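Local coordinates for protein ferritin (Pseudo-nitzschia multiseries, PDB 4ISM) that probably stores iron in a soluble, non-toxic form, oxidising ferrous iron with oxygen and depositing it as ferric hydroxide inside a 24-subunit shell, at residues R11-E16 against G55-A60; E16-Q21 against Q70-P75; S25-F30 against Y41-S46; L94-T99 against N130-I135. One frame throughout, in Å; residues are numbered along the deposited sequence.

Contact 1: residues R11-E16 against G55-A60. With ZN (zinc ion), chain M.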
loop_
_atom_site.group_PDB
_atom_site.type_symbol
_atom_site.label_atom_id
_atom_site.label_comp_id
_atom_site.label_asym_id
_atom_site.label_seq_id
_atom_site.Cartn_x
_atom_site.Cartn_y
_atom_site.Cartn_z
ATOM N N ARG B 11 -33.245 -24.490 -39.626
ATOM C CA ARG B 11 -32.197 -25.240 -40.255
ATOM C C ARG B 11 -30.825 -24.627 -39.935
ATOM O O ARG B 11 -29.802 -25.342 -39.934
ATOM C CB ARG B 11 -32.433 -25.219 -41.749
ATOM C CG ARG B 11 -31.337 -25.753 -42.601
ATOM C CD ARG B 11 -31.637 -25.527 -44.081
ATOM N NE ARG B 11 -30.555 -26.061 -44.925
ATOM C CZ ARG B 11 -29.303 -25.589 -44.946
ATOM N NH1 ARG B 11 -28.939 -24.572 -44.165
ATOM N NH2 ARG B 11 -28.407 -26.157 -45.733
ATOM N N GLN B 12 -30.781 -23.331 -39.639
ATOM C CA GLN B 12 -29.424 -22.742 -39.328
ATOM C C GLN B 12 -28.898 -23.322 -38.020
ATOM O O GLN B 12 -27.681 -23.536 -37.876
ATOM C CB GLN B 12 -29.519 -21.232 -39.235
ATOM C CG GLN B 12 -28.140 -20.550 -39.273
ATOM C CD GLN B 12 -27.302 -20.926 -40.472
ATOM O OE1 GLN B 12 -27.818 -21.114 -41.601
ATOM N NE2 GLN B 12 -25.998 -21.044 -40.246
ATOM N N VAL B 13 -29.810 -23.571 -37.057
ATOM C CA VAL B 13 -29.401 -24.137 -35.799
ATOM C C VAL B 13 -28.704 -25.498 -36.084
ATOM O O VAL B 13 -27.601 -25.804 -35.572
ATOM C CB VAL B 13 -30.578 -24.282 -34.805
ATOM C CG1 VAL B 13 -30.140 -25.058 -33.562
ATOM C CG2 VAL B 13 -31.121 -22.897 -34.352
ATOM N N THR B 14 -29.346 -26.316 -36.923
ATOM C CA THR B 14 -28.814 -27.627 -37.275
ATOM C C THR B 14 -27.443 -27.493 -37.929
ATOM O O THR B 14 -26.544 -28.246 -37.624
ATOM C CB THR B 14 -29.786 -28.332 -38.232
ATOM O OG1 THR B 14 -31.053 -28.315 -37.557
ATOM C CG2 THR B 14 -29.360 -29.780 -38.423
ATOM N N GLN B 15 -27.316 -26.557 -38.849
ATOM C CA GLN B 15 -26.044 -26.386 -39.512
ATOM C C GLN B 15 -24.931 -26.004 -38.519
ATOM O O GLN B 15 -23.819 -26.500 -38.682
ATOM C CB GLN B 15 -26.160 -25.284 -40.550
ATOM C CG GLN B 15 -24.833 -25.116 -41.251
ATOM C CD GLN B 15 -24.760 -25.863 -42.580
ATOM O OE1 GLN B 15 -25.304 -27.007 -42.733
ATOM N NE2 GLN B 15 -24.172 -25.170 -43.599
ATOM N N GLU B 16 -25.202 -25.124 -37.529
ATOM C CA GLU B 16 -24.118 -24.732 -36.600
ATOM C C GLU B 16 -23.759 -25.980 -35.777
ATOM O O GLU B 16 -22.578 -26.264 -35.555
ATOM C CB GLU B 16 -24.558 -23.585 -35.660
ATOM C CG GLU B 16 -25.024 -22.312 -36.412
ATOM C CD GLU B 16 -23.855 -21.632 -37.107
ATOM O OE1 GLU B 16 -22.665 -21.917 -36.735
ATOM O OE2 GLU B 16 -24.083 -20.873 -38.085
ATOM N N GLY B 55 -26.763 -19.134 -30.019
ATOM C CA GLY B 55 -27.196 -17.745 -30.357
ATOM C C GLY B 55 -28.393 -17.662 -31.236
ATOM O O GLY B 55 -29.250 -16.796 -31.055
ATOM N N PHE B 56 -28.450 -18.531 -32.241
ATOM C CA PHE B 56 -29.619 -18.641 -33.087
ATOM C C PHE B 56 -30.811 -19.121 -32.295
ATOM O O PHE B 56 -31.930 -18.570 -32.442
ATOM C CB PHE B 56 -29.355 -19.584 -34.279
ATOM C CG PHE B 56 -28.681 -18.853 -35.406
ATOM C CD1 PHE B 56 -27.287 -18.609 -35.356
ATOM C CD2 PHE B 56 -29.423 -18.306 -36.473
ATOM C CE1 PHE B 56 -26.644 -17.873 -36.356
ATOM C CE2 PHE B 56 -28.763 -17.556 -37.466
ATOM C CZ PHE B 56 -27.382 -17.357 -37.418
ATOM N N VAL B 57 -30.582 -20.121 -31.420
ATOM C CA VAL B 57 -31.678 -20.618 -30.586
ATOM C C VAL B 57 -32.248 -19.457 -29.741
ATOM O O VAL B 57 -33.469 -19.294 -29.668
ATOM C CB VAL B 57 -31.259 -21.817 -29.642
ATOM C CG1 VAL B 57 -32.343 -22.057 -28.586
ATOM C CG2 VAL B 57 -30.927 -23.110 -30.457
ATOM N N ASP B 58 -31.368 -18.668 -29.118
ATOM C CA ASP B 58 -31.781 -17.659 -28.159
ATOM C C ASP B 58 -32.565 -16.522 -28.905
ATOM O O ASP B 58 -33.656 -16.059 -28.451
ATOM C CB ASP B 58 -30.553 -17.139 -27.474
ATOM C CG ASP B 58 -30.867 -16.037 -26.463
ATOM O OD1 ASP B 58 -31.773 -16.180 -25.704
ATOM O OD2 ASP B 58 -30.210 -15.014 -26.432
ATOM N N PHE B 59 -32.084 -16.159 -30.095
ATOM C CA PHE B 59 -32.757 -15.100 -30.834
ATOM C C PHE B 59 -34.106 -15.600 -31.329
ATOM O O PHE B 59 -35.128 -14.915 -31.195
ATOM C CB PHE B 59 -31.941 -14.641 -32.038
ATOM C CG PHE B 59 -32.613 -13.505 -32.829
ATOM C CD1 PHE B 59 -32.444 -12.160 -32.455
ATOM C CD2 PHE B 59 -33.428 -13.789 -33.902
ATOM C CE1 PHE B 59 -33.081 -11.116 -33.201
ATOM C CE2 PHE B 59 -34.047 -12.778 -34.646
ATOM C CZ PHE B 59 -33.880 -11.444 -34.274
ATOM N N ALA B 60 -34.134 -16.808 -31.892
ATOM C CA ALA B 60 -35.393 -17.437 -32.267
ATOM C C ALA B 60 -36.431 -17.454 -31.139
ATOM O O ALA B 60 -37.628 -17.153 -31.429
ATOM C CB ALA B 60 -35.203 -18.877 -32.838
HETATM ZN ZN ZN M . -20.920 -20.989 -37.066
HETATM O O HOH W 1 -22.123 -19.189 -37.928
HETATM O O HOH W 2 -19.582 -20.807 -38.631
#
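Gln12 lays its CG over one face of the Phe56 ring. The CG lies 3.8 Å from the ring centroid, 20° off the ring normal, in a CH-pi contact. CG stands anti to the backbone N (chi1 -166°) and the chain then bends at chi2, which brings the CH2 over the ring and turns the amide toward Glu16. Gln12 NE2 gives a hydrogen bond of 2.9 Å to Glu16 OE2, in the amide plane and on the anti side of the carboxylate. Asn98 and Ser101 also bond this amide. Glu16 OE1 binds a zinc ion at 2.0 Å, with Glu49 and His52 among its other ligands. Gln12 is therefore a second-shell residue of the metal site. With an alanine here the CH2 over Phe56 goes, and Glu16 OE2 would probably lose one of the bonds that orient it, though Asn98 and water remain. Next to the ring, Val13 CG2 reaches Phe56 CB at 3.8 Å, and Val13 CG1 meets Val57 CG2 at 3.7 Å. The contact joins helix 4-32 to the antiparallel helix 36-62 in the ferritin four-helix bundle. Leu102 of helix 84-111 touches both Gln12 and Phe56, while Phe120 and Phe124 of helix 115-145 meet the Phe56 ring.

Contact 2: residues E16-Q21 against Q70-P75. With ZN (zinc ion), chain M.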
loop_
_atom_site.group_PDB
_atom_site.type_symbol
_atom_site.label_atom_id
_atom_site.label_comp_id
_atom_site.label_asym_id
_atom_site.label_seq_id
_atom_site.Cartn_x
_atom_site.Cartn_y
_atom_site.Cartn_z
ATOM N N GLU B 16 -25.202 -25.124 -37.529
ATOM C CA GLU B 16 -24.118 -24.732 -36.600
ATOM C C GLU B 16 -23.759 -25.980 -35.777
ATOM O O GLU B 16 -22.578 -26.264 -35.555
ATOM C CB GLU B 16 -24.558 -23.585 -35.660
ATOM C CG GLU B 16 -25.024 -22.312 -36.412
ATOM C CD GLU B 16 -23.855 -21.632 -37.107
ATOM O OE1 GLU B 16 -22.665 -21.917 -36.735
ATOM O OE2 GLU B 16 -24.083 -20.873 -38.085
ATOM N N PHE B 17 -24.771 -26.742 -35.332
ATOM C CA PHE B 17 -24.449 -27.929 -34.488
ATOM C C PHE B 17 -23.752 -29.015 -35.312
ATOM O O PHE B 17 -22.944 -29.801 -34.773
ATOM C CB PHE B 17 -25.700 -28.444 -33.840
ATOM C CG PHE B 17 -26.230 -27.536 -32.759
ATOM C CD1 PHE B 17 -25.425 -26.539 -32.159
ATOM C CD2 PHE B 17 -27.552 -27.668 -32.339
ATOM C CE1 PHE B 17 -25.913 -25.724 -31.135
ATOM C CE2 PHE B 17 -28.048 -26.856 -31.333
ATOM C CZ PHE B 17 -27.231 -25.895 -30.725
ATOM N N THR B 18 -24.153 -29.157 -36.569
ATOM C CA THR B 18 -23.469 -30.110 -37.514
ATOM C C THR B 18 -21.970 -29.737 -37.659
ATOM O O THR B 18 -21.101 -30.611 -37.607
ATOM C CB THR B 18 -24.164 -30.070 -38.915
ATOM O OG1 THR B 18 -25.511 -30.571 -38.800
ATOM C CG2 THR B 18 -23.385 -30.896 -40.025
ATOM N N ALA B 19 -21.708 -28.451 -37.868
ATOM C CA ALA B 19 -20.352 -27.888 -37.922
ATOM C C ALA B 19 -19.643 -28.169 -36.647
ATOM O O ALA B 19 -18.482 -28.601 -36.668
ATOM C CB ALA B 19 -20.385 -26.356 -38.248
ATOM N N SER B 20 -20.287 -27.981 -35.497
ATOM C CA SER B 20 -19.591 -28.248 -34.231
ATOM C C SER B 20 -19.103 -29.729 -34.205
ATOM O O SER B 20 -17.952 -30.064 -33.735
ATOM C CB SER B 20 -20.597 -27.952 -33.085
ATOM O OG SER B 20 -20.101 -28.264 -31.811
ATOM N N GLN B 21 -19.957 -30.641 -34.731
ATOM C CA GLN B 21 -19.632 -32.077 -34.604
ATOM C C GLN B 21 -18.526 -32.379 -35.607
ATOM O O GLN B 21 -17.679 -33.231 -35.339
ATOM C CB GLN B 21 -20.805 -32.991 -34.970
ATOM C CG GLN B 21 -21.772 -33.125 -33.835
ATOM C CD GLN B 21 -21.160 -33.994 -32.701
ATOM O OE1 GLN B 21 -20.516 -33.471 -31.803
ATOM N NE2 GLN B 21 -21.412 -35.282 -32.730
ATOM N N GLN B 70 -33.371 -30.767 -34.452
ATOM C CA GLN B 70 -33.309 -31.890 -35.376
ATOM C C GLN B 70 -32.151 -32.752 -34.922
ATOM O O GLN B 70 -31.309 -32.297 -34.093
ATOM C CB GLN B 70 -33.052 -31.387 -36.829
ATOM C CG GLN B 70 -34.098 -30.369 -37.247
ATOM C CD GLN B 70 -33.956 -30.001 -38.708
ATOM O OE1 GLN B 70 -34.824 -30.387 -39.493
ATOM N NE2 GLN B 70 -32.860 -29.270 -39.109
ATOM N N ALA B 71 -32.010 -33.923 -35.537
ATOM C CA ALA B 71 -30.836 -34.784 -35.263
ATOM C C ALA B 71 -29.613 -33.973 -35.707
ATOM O O ALA B 71 -29.723 -33.172 -36.624
ATOM C CB ALA B 71 -30.816 -36.116 -36.088
ATOM N N VAL B 72 -28.478 -34.253 -35.076
ATOM C CA VAL B 72 -27.190 -33.693 -35.526
ATOM C C VAL B 72 -26.500 -34.841 -36.264
ATOM O O VAL B 72 -26.130 -35.823 -35.628
ATOM C CB VAL B 72 -26.359 -33.143 -34.376
ATOM C CG1 VAL B 72 -25.138 -32.391 -34.948
ATOM C CG2 VAL B 72 -27.215 -32.156 -33.534
ATOM N N PRO B 73 -26.445 -34.756 -37.601
ATOM C CA PRO B 73 -25.885 -35.872 -38.434
ATOM C C PRO B 73 -24.503 -36.203 -38.054
ATOM O O PRO B 73 -23.692 -35.299 -37.649
ATOM C CB PRO B 73 -25.936 -35.338 -39.916
ATOM C CG PRO B 73 -26.826 -34.119 -39.858
ATOM C CD PRO B 73 -26.859 -33.582 -38.428
ATOM N N ALA B 74 -24.174 -37.482 -38.178
ATOM C CA ALA B 74 -22.872 -37.994 -37.863
ATOM C C ALA B 74 -21.919 -37.396 -38.916
ATOM O O ALA B 74 -22.287 -37.258 -40.112
ATOM C CB ALA B 74 -22.887 -39.515 -38.008
ATOM N N PRO B 75 -20.701 -37.014 -38.493
ATOM C CA PRO B 75 -19.711 -36.463 -39.471
ATOM C C PRO B 75 -19.249 -37.608 -40.398
ATOM O O PRO B 75 -19.058 -38.720 -39.939
ATOM C CB PRO B 75 -18.509 -36.060 -38.587
ATOM C CG PRO B 75 -19.075 -35.852 -37.177
ATOM C CD PRO B 75 -20.259 -36.886 -37.086
HETATM ZN ZN ZN M . -20.920 -20.989 -37.066
HETATM O O HOH W 1 -22.123 -19.189 -37.928
HETATM O O HOH W 3 -21.688 -33.632 -38.421
HETATM O O HOH W 4 -23.199 -36.326 -34.805
HETATM O O HOH W 2 -19.582 -20.807 -38.631
#
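Val72, Gln21 and Thr18 bury the most surface here, where the long loop between helix 36-62 and helix 84-111 runs along helix 4-32. Val72 CG1 is anti to the backbone N (chi1 -172°) and points into the helix surface. It lies 3.4 Å from Phe17 O and 3.6 Å from Gln21 CG, while its other methyl, CG2, meets Phe17 CB at 4.0 Å. Gln21 crosses Val72 at about a right angle, and its O lies 3.5 Å from Pro75 CG. Thr18 OG1 lies 3.3 Å from Pro73 CD and is hydrogen-bonded to Thr14 O. Val72 also packs on Gln21 of a neighbouring subunit, which places the loop at a subunit interface. No direct hydrogen bond joins the two segments. One water donates to both Thr18 O and Pro73 O, the latter at 2.7 Å. Another accepts from Gln21 NE2 at 2.9 Å and may donate to Val72 O. Between these two segments, then, carbon contacts and water-mediated links make the join, while the neighbouring subunit adds backbone hydrogen bonds to Val72.

Contact 3: residues S25-F30 against Y41-S46. With ZN (zinc ion), chain N.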
loop_
_atom_site.group_PDB
_atom_site.type_symbol
_atom_site.label_atom_id
_atom_site.label_comp_id
_atom_site.label_asym_id
_atom_site.label_seq_id
_atom_site.Cartn_x
_atom_site.Cartn_y
_atom_site.Cartn_z
ATOM N N SER B 25 -15.043 -34.043 -34.883
ATOM C CA SER B 25 -14.421 -35.141 -35.588
ATOM C C SER B 25 -12.956 -34.872 -36.030
ATOM O O SER B 25 -12.078 -35.767 -35.934
ATOM C CB SER B 25 -15.305 -35.628 -36.743
ATOM O OG SER B 25 -14.581 -36.609 -37.429
ATOM N N ALA B 26 -12.705 -33.651 -36.507
ATOM C CA ALA B 26 -11.370 -33.235 -36.922
ATOM C C ALA B 26 -10.407 -33.272 -35.699
ATOM O O ALA B 26 -9.291 -33.755 -35.826
ATOM C CB ALA B 26 -11.453 -31.794 -37.514
ATOM N N SER B 27 -10.888 -32.812 -34.545
ATOM C CA SER B 27 -10.072 -32.844 -33.336
ATOM C C SER B 27 -9.684 -34.269 -32.945
ATOM O O SER B 27 -8.533 -34.535 -32.510
ATOM C CB SER B 27 -10.807 -32.127 -32.186
ATOM O OG SER B 27 -10.021 -32.173 -31.033
ATOM N N ILE B 28 -10.631 -35.188 -33.106
ATOM C CA ILE B 28 -10.404 -36.628 -32.867
ATOM C C ILE B 28 -9.388 -37.174 -33.863
ATOM O O ILE B 28 -8.451 -37.867 -33.488
ATOM C CB ILE B 28 -11.727 -37.434 -32.973
ATOM C CG1 ILE B 28 -12.625 -37.084 -31.783
ATOM C CG2 ILE B 28 -11.488 -38.963 -33.034
ATOM C CD1 ILE B 28 -14.097 -37.588 -31.936
ATOM N N TRP B 29 -9.579 -36.892 -35.147
ATOM C CA TRP B 29 -8.582 -37.428 -36.130
ATOM C C TRP B 29 -7.170 -36.877 -35.790
ATOM O O TRP B 29 -6.154 -37.611 -35.850
ATOM C CB TRP B 29 -8.975 -37.041 -37.593
ATOM C CG TRP B 29 -8.102 -37.723 -38.647
ATOM C CD1 TRP B 29 -8.371 -38.917 -39.333
ATOM C CD2 TRP B 29 -6.783 -37.298 -39.074
ATOM N NE1 TRP B 29 -7.264 -39.251 -40.133
ATOM C CE2 TRP B 29 -6.299 -38.271 -40.011
ATOM C CE3 TRP B 29 -5.982 -36.194 -38.766
ATOM C CZ2 TRP B 29 -5.060 -38.157 -40.614
ATOM C CZ3 TRP B 29 -4.751 -36.084 -39.341
ATOM C CH2 TRP B 29 -4.276 -37.084 -40.251
ATOM N N PHE B 30 -7.086 -35.594 -35.473
ATOM C CA PHE B 30 -5.769 -35.021 -35.189
ATOM C C PHE B 30 -5.148 -35.632 -33.942
ATOM O O PHE B 30 -3.952 -35.952 -33.883
ATOM C CB PHE B 30 -5.883 -33.492 -34.978
ATOM C CG PHE B 30 -5.973 -32.728 -36.263
ATOM C CD1 PHE B 30 -5.034 -32.958 -37.288
ATOM C CD2 PHE B 30 -6.936 -31.724 -36.384
ATOM C CE1 PHE B 30 -5.070 -32.209 -38.482
ATOM C CE2 PHE B 30 -7.027 -31.014 -37.602
ATOM C CZ PHE B 30 -6.085 -31.244 -38.624
ATOM N N TYR B 41 -7.033 -26.771 -31.494
ATOM C CA TYR B 41 -7.658 -25.713 -32.341
ATOM C C TYR B 41 -9.029 -26.194 -32.816
ATOM O O TYR B 41 -9.995 -25.425 -32.802
ATOM C CB TYR B 41 -6.780 -25.348 -33.581
ATOM C CG TYR B 41 -7.409 -24.369 -34.604
ATOM C CD1 TYR B 41 -7.097 -22.999 -34.611
ATOM C CD2 TYR B 41 -8.330 -24.818 -35.558
ATOM C CE1 TYR B 41 -7.661 -22.101 -35.538
ATOM C CE2 TYR B 41 -8.923 -23.933 -36.445
ATOM C CZ TYR B 41 -8.572 -22.573 -36.425
ATOM O OH TYR B 41 -9.172 -21.721 -37.338
ATOM N N MET B 42 -9.113 -27.453 -33.295
ATOM C CA MET B 42 -10.415 -27.949 -33.767
ATOM C C MET B 42 -11.411 -28.038 -32.602
ATOM O O MET B 42 -12.609 -27.767 -32.743
ATOM C CB MET B 42 -10.222 -29.368 -34.428
ATOM C CG MET B 42 -9.534 -29.202 -35.794
ATOM S SD MET B 42 -10.211 -28.026 -36.946
ATOM C CE MET B 42 -9.164 -28.012 -38.428
ATOM N N LEU B 43 -10.935 -28.448 -31.438
ATOM C CA LEU B 43 -11.813 -28.549 -30.321
ATOM C C LEU B 43 -12.369 -27.174 -29.902
ATOM O O LEU B 43 -13.548 -27.100 -29.533
ATOM C CB LEU B 43 -11.050 -29.186 -29.157
ATOM C CG LEU B 43 -11.778 -29.643 -27.908
ATOM C CD1 LEU B 43 -12.798 -30.764 -28.218
ATOM C CD2 LEU B 43 -10.774 -30.137 -26.805
ATOM N N ALA B 44 -11.517 -26.135 -29.899
ATOM C CA ALA B 44 -11.958 -24.739 -29.602
ATOM C C ALA B 44 -13.015 -24.312 -30.616
ATOM O O ALA B 44 -14.052 -23.767 -30.201
ATOM C CB ALA B 44 -10.776 -23.760 -29.633
ATOM N N GLU B 45 -12.794 -24.597 -31.915
ATOM C CA GLU B 45 -13.735 -24.266 -32.914
ATOM C C GLU B 45 -15.027 -25.040 -32.809
ATOM O O GLU B 45 -16.126 -24.519 -33.138
ATOM C CB GLU B 45 -13.178 -24.471 -34.346
ATOM C CG GLU B 45 -12.147 -23.412 -34.696
ATOM C CD GLU B 45 -12.855 -22.064 -34.805
ATOM O OE1 GLU B 45 -14.021 -22.029 -35.301
ATOM O OE2 GLU B 45 -12.287 -21.060 -34.355
ATOM N N SER B 46 -14.914 -26.279 -32.376
ATOM C CA SER B 46 -16.155 -27.033 -32.080
ATOM C C SER B 46 -17.102 -26.328 -31.004
ATOM O O SER B 46 -18.348 -26.238 -31.168
ATOM C CB SER B 46 -15.783 -28.502 -31.680
ATOM O OG SER B 46 -16.979 -29.230 -31.342
HETATM ZN ZN ZN N . -13.631 -19.469 -35.096
HETATM O O HOH W 5 -12.499 -17.966 -34.719
#
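Helices 4-32 and 36-62 form an antiparallel pair of the ferritin bundle, and this contact lies near the short turn that joins them. Met42 carries it. Its CB packs against Ser27, 3.6 Å from Ser27 CB. CG is anti to the carbonyl carbon (chi1 -73°), which brings it between Ala26 and Phe30. It lies 3.7 Å from Ala26 CB and 3.6 Å from Phe30 CE2, at the edge of the ring and in its plane. Met42 CE is 3.8 Å from Phe30 CE2. Trp88 and Ile91 of helix 84-111 also touch Met42. Cut back to an alanine, Met42 would probably leave a gap beside Ala26 and the Phe30 edge. In the conformer modelled here, Ser27 OG lies 3.7 Å from Leu43 CB and is hydrogen-bonded to Ala39 O. One turn on from Met42, Glu45 binds a zinc ion through both carboxylate oxygens. The 8.0 Å approach of the segment axes, at 164°, is consistent with the small side chains of Ala26 and Ser27. It makes a close antiparallel helix pair, as in the four-helix bundle of ferritins.

Contact 4: residues L94-T99 against N130-I135. With ZN (zinc ion), chain N; ZN (zinc ion), chain O.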
loop_
_atom_site.group_PDB
_atom_site.type_symbol
_atom_site.label_atom_id
_atom_site.label_comp_id
_atom_site.label_asym_id
_atom_site.label_seq_id
_atom_site.Cartn_x
_atom_site.Cartn_y
_atom_site.Cartn_z
ATOM N N LEU B 94 -16.617 -26.943 -45.062
ATOM C CA LEU B 94 -17.648 -26.800 -44.035
ATOM C C LEU B 94 -17.946 -25.270 -43.835
ATOM O O LEU B 94 -19.093 -24.842 -43.744
ATOM C CB LEU B 94 -17.133 -27.435 -42.726
ATOM C CG LEU B 94 -18.012 -27.242 -41.482
ATOM C CD1 LEU B 94 -19.249 -28.124 -41.671
ATOM C CD2 LEU B 94 -17.232 -27.671 -40.220
ATOM N N GLU B 95 -16.926 -24.453 -43.673
ATOM C CA GLU B 95 -17.196 -23.011 -43.446
ATOM C C GLU B 95 -17.793 -22.341 -44.649
ATOM O O GLU B 95 -18.649 -21.475 -44.522
ATOM C CB GLU B 95 -15.947 -22.270 -43.040
ATOM C CG GLU B 95 -15.486 -22.589 -41.652
ATOM C CD GLU B 95 -16.488 -22.217 -40.569
ATOM O OE1 GLU B 95 -17.474 -21.453 -40.804
ATOM O OE2 GLU B 95 -16.232 -22.668 -39.445
ATOM N N GLN B 96 -17.347 -22.713 -45.830
ATOM C CA GLN B 96 -17.963 -22.164 -47.055
ATOM C C GLN B 96 -19.434 -22.534 -47.106
ATOM O O GLN B 96 -20.251 -21.690 -47.470
ATOM C CB GLN B 96 -17.209 -22.626 -48.323
ATOM C CG GLN B 96 -15.804 -22.037 -48.441
ATOM C CD GLN B 96 -14.977 -22.692 -49.523
ATOM O OE1 GLN B 96 -15.293 -23.803 -49.939
ATOM N NE2 GLN B 96 -13.853 -22.067 -49.896
ATOM N N ALA B 97 -19.778 -23.762 -46.700
ATOM C CA ALA B 97 -21.189 -24.202 -46.657
ATOM C C ALA B 97 -21.935 -23.387 -45.602
ATOM O O ALA B 97 -23.107 -22.999 -45.801
ATOM C CB ALA B 97 -21.305 -25.687 -46.290
ATOM N N ASN B 98 -21.292 -23.141 -44.461
ATOM C CA ASN B 98 -22.000 -22.377 -43.536
ATOM C C ASN B 98 -22.186 -20.922 -43.916
ATOM O O ASN B 98 -23.180 -20.299 -43.589
ATOM C CB ASN B 98 -21.416 -22.459 -42.199
ATOM C CG ASN B 98 -22.426 -22.125 -41.221
ATOM O OD1 ASN B 98 -23.605 -22.418 -41.475
ATOM N ND2 ASN B 98 -22.045 -21.452 -40.160
ATOM N N THR B 99 -21.278 -20.385 -44.706
ATOM C CA THR B 99 -21.392 -18.983 -45.174
ATOM C C THR B 99 -22.600 -18.932 -46.105
ATOM O O THR B 99 -23.430 -17.990 -46.002
ATOM C CB THR B 99 -20.086 -18.532 -45.890
ATOM O OG1 THR B 99 -19.024 -18.452 -44.936
ATOM C CG2 THR B 99 -20.250 -17.121 -46.703
ATOM N N ASN B 130 -14.005 -13.687 -41.658
ATOM C CA ASN B 130 -12.782 -13.909 -40.898
ATOM C C ASN B 130 -12.422 -15.386 -40.773
ATOM O O ASN B 130 -11.231 -15.745 -40.896
ATOM C CB ASN B 130 -12.901 -13.313 -39.512
ATOM C CG ASN B 130 -12.963 -11.773 -39.513
ATOM O OD1 ASN B 130 -12.646 -11.079 -40.495
ATOM N ND2 ASN B 130 -13.305 -11.243 -38.362
ATOM N N GLU B 131 -13.422 -16.238 -40.571
ATOM C CA GLU B 131 -13.157 -17.675 -40.417
ATOM C C GLU B 131 -12.643 -18.260 -41.719
ATOM O O GLU B 131 -11.643 -19.007 -41.723
ATOM C CB GLU B 131 -14.401 -18.455 -40.014
ATOM C CG GLU B 131 -14.009 -19.789 -39.423
ATOM C CD GLU B 131 -13.567 -19.634 -37.985
ATOM O OE1 GLU B 131 -14.382 -19.139 -37.196
ATOM O OE2 GLU B 131 -12.408 -19.979 -37.641
ATOM N N GLU B 132 -13.322 -17.953 -42.820
ATOM C CA GLU B 132 -12.835 -18.470 -44.145
ATOM C C GLU B 132 -11.397 -18.037 -44.466
ATOM O O GLU B 132 -10.570 -18.808 -44.990
ATOM C CB GLU B 132 -13.742 -18.107 -45.289
ATOM C CG GLU B 132 -15.064 -18.879 -45.288
ATOM C CD GLU B 132 -15.871 -18.622 -46.565
ATOM O OE1 GLU B 132 -15.302 -18.555 -47.680
ATOM O OE2 GLU B 132 -17.091 -18.467 -46.459
ATOM N N ASP B 133 -11.108 -16.787 -44.148
ATOM C CA ASP B 133 -9.790 -16.245 -44.361
ATOM C C ASP B 133 -8.765 -16.968 -43.466
ATOM O O ASP B 133 -7.690 -17.348 -43.928
ATOM C CB ASP B 133 -9.793 -14.750 -43.974
ATOM C CG ASP B 133 -8.401 -14.148 -44.069
ATOM O OD1 ASP B 133 -7.816 -14.107 -45.172
ATOM O OD2 ASP B 133 -7.885 -13.791 -43.044
ATOM N N LYS B 134 -9.078 -17.188 -42.192
ATOM C CA LYS B 134 -8.072 -17.808 -41.327
ATOM C C LYS B 134 -7.845 -19.298 -41.774
ATOM O O LYS B 134 -6.687 -19.817 -41.860
ATOM C CB LYS B 134 -8.572 -17.727 -39.850
ATOM C CG LYS B 134 -7.644 -18.446 -38.840
ATOM C CD LYS B 134 -8.257 -18.535 -37.448
ATOM C CE LYS B 134 -9.752 -18.908 -37.508
ATOM N NZ LYS B 134 -10.476 -18.994 -36.199
ATOM N N ILE B 135 -8.939 -19.993 -42.108
ATOM C CA ILE B 135 -8.790 -21.437 -42.451
ATOM C C ILE B 135 -8.053 -21.531 -43.730
ATOM O O ILE B 135 -7.189 -22.407 -43.893
ATOM C CB ILE B 135 -10.158 -22.190 -42.563
ATOM C CG1 ILE B 135 -10.684 -22.383 -41.170
ATOM C CG2 ILE B 135 -10.051 -23.591 -43.220
ATOM C CD1 ILE B 135 -12.170 -22.365 -41.227
HETATM ZN ZN ZN N . -13.631 -19.469 -35.096
HETATM ZN ZN ZN O . -17.833 -21.455 -38.339
HETATM O O HOH W 6 -13.350 -19.419 -48.904
HETATM O O HOH W 2 -19.582 -20.807 -38.631
HETATM O O HOH W 5 -12.499 -17.966 -34.719
#
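Glu95 faces Glu131, Glu132 and Ile135 across an antiparallel helix pair of the ferritin four-helix bundle. Its CB lies 4.2 Å from both Glu132 CG and Ile135 CD1. CG comes closer to the isoleucine, 3.4 Å from Ile135 CD1. The chain bends at chi2 (-62°), and CD then passes Glu131 CG. At the tip both oxygens bind one zinc ion, OE1 at 2.5 Å and OE2 at 2.3 Å. Glu49 is another ligand of this ion. Tyr23 OH bonds OE2, and Gln128 NE2 bonds OE1. In the conformer modelled here, Glu131 OE1 binds a second zinc ion, shared with Glu45 and Glu48, and its OE2 forms a salt bridge with Lys134 NZ. Iron is also seen bound at Glu95 and Glu131, consistent with a ferroxidase site. On the flank, water joins Gln96 NE2 to Glu132 OE1. Glu132 reaches out with an extended chain, and its OE2 accepts a very short hydrogen bond of 2.5 Å from Thr99 OG1.

All four contacts lie in one ferritin-like four-helix bundle. Contacts 1 and 3 both pair helix 4-32 with helix 36-62, with centres 21 Å apart. Along the chain, contact 3 falls between the two segments of contact 1 and lies nearer the turn. Contact 2 shares Glu16 with contact 1, and their centres are 12 Å apart. Its second segment lies in the loop before helix 84-111. Contact 4 follows and pairs helices 84-111 and 115-145. Asn98, as modelled, probably ties it to Gln12 and Glu16 of contact 1. One zinc ion ties it to Glu45 of contact 3. The zinc sites at Glu95 and Glu131 take ligands from both helix pairs; that at Glu16 takes its protein ligands from helices 4-32 and 36-62.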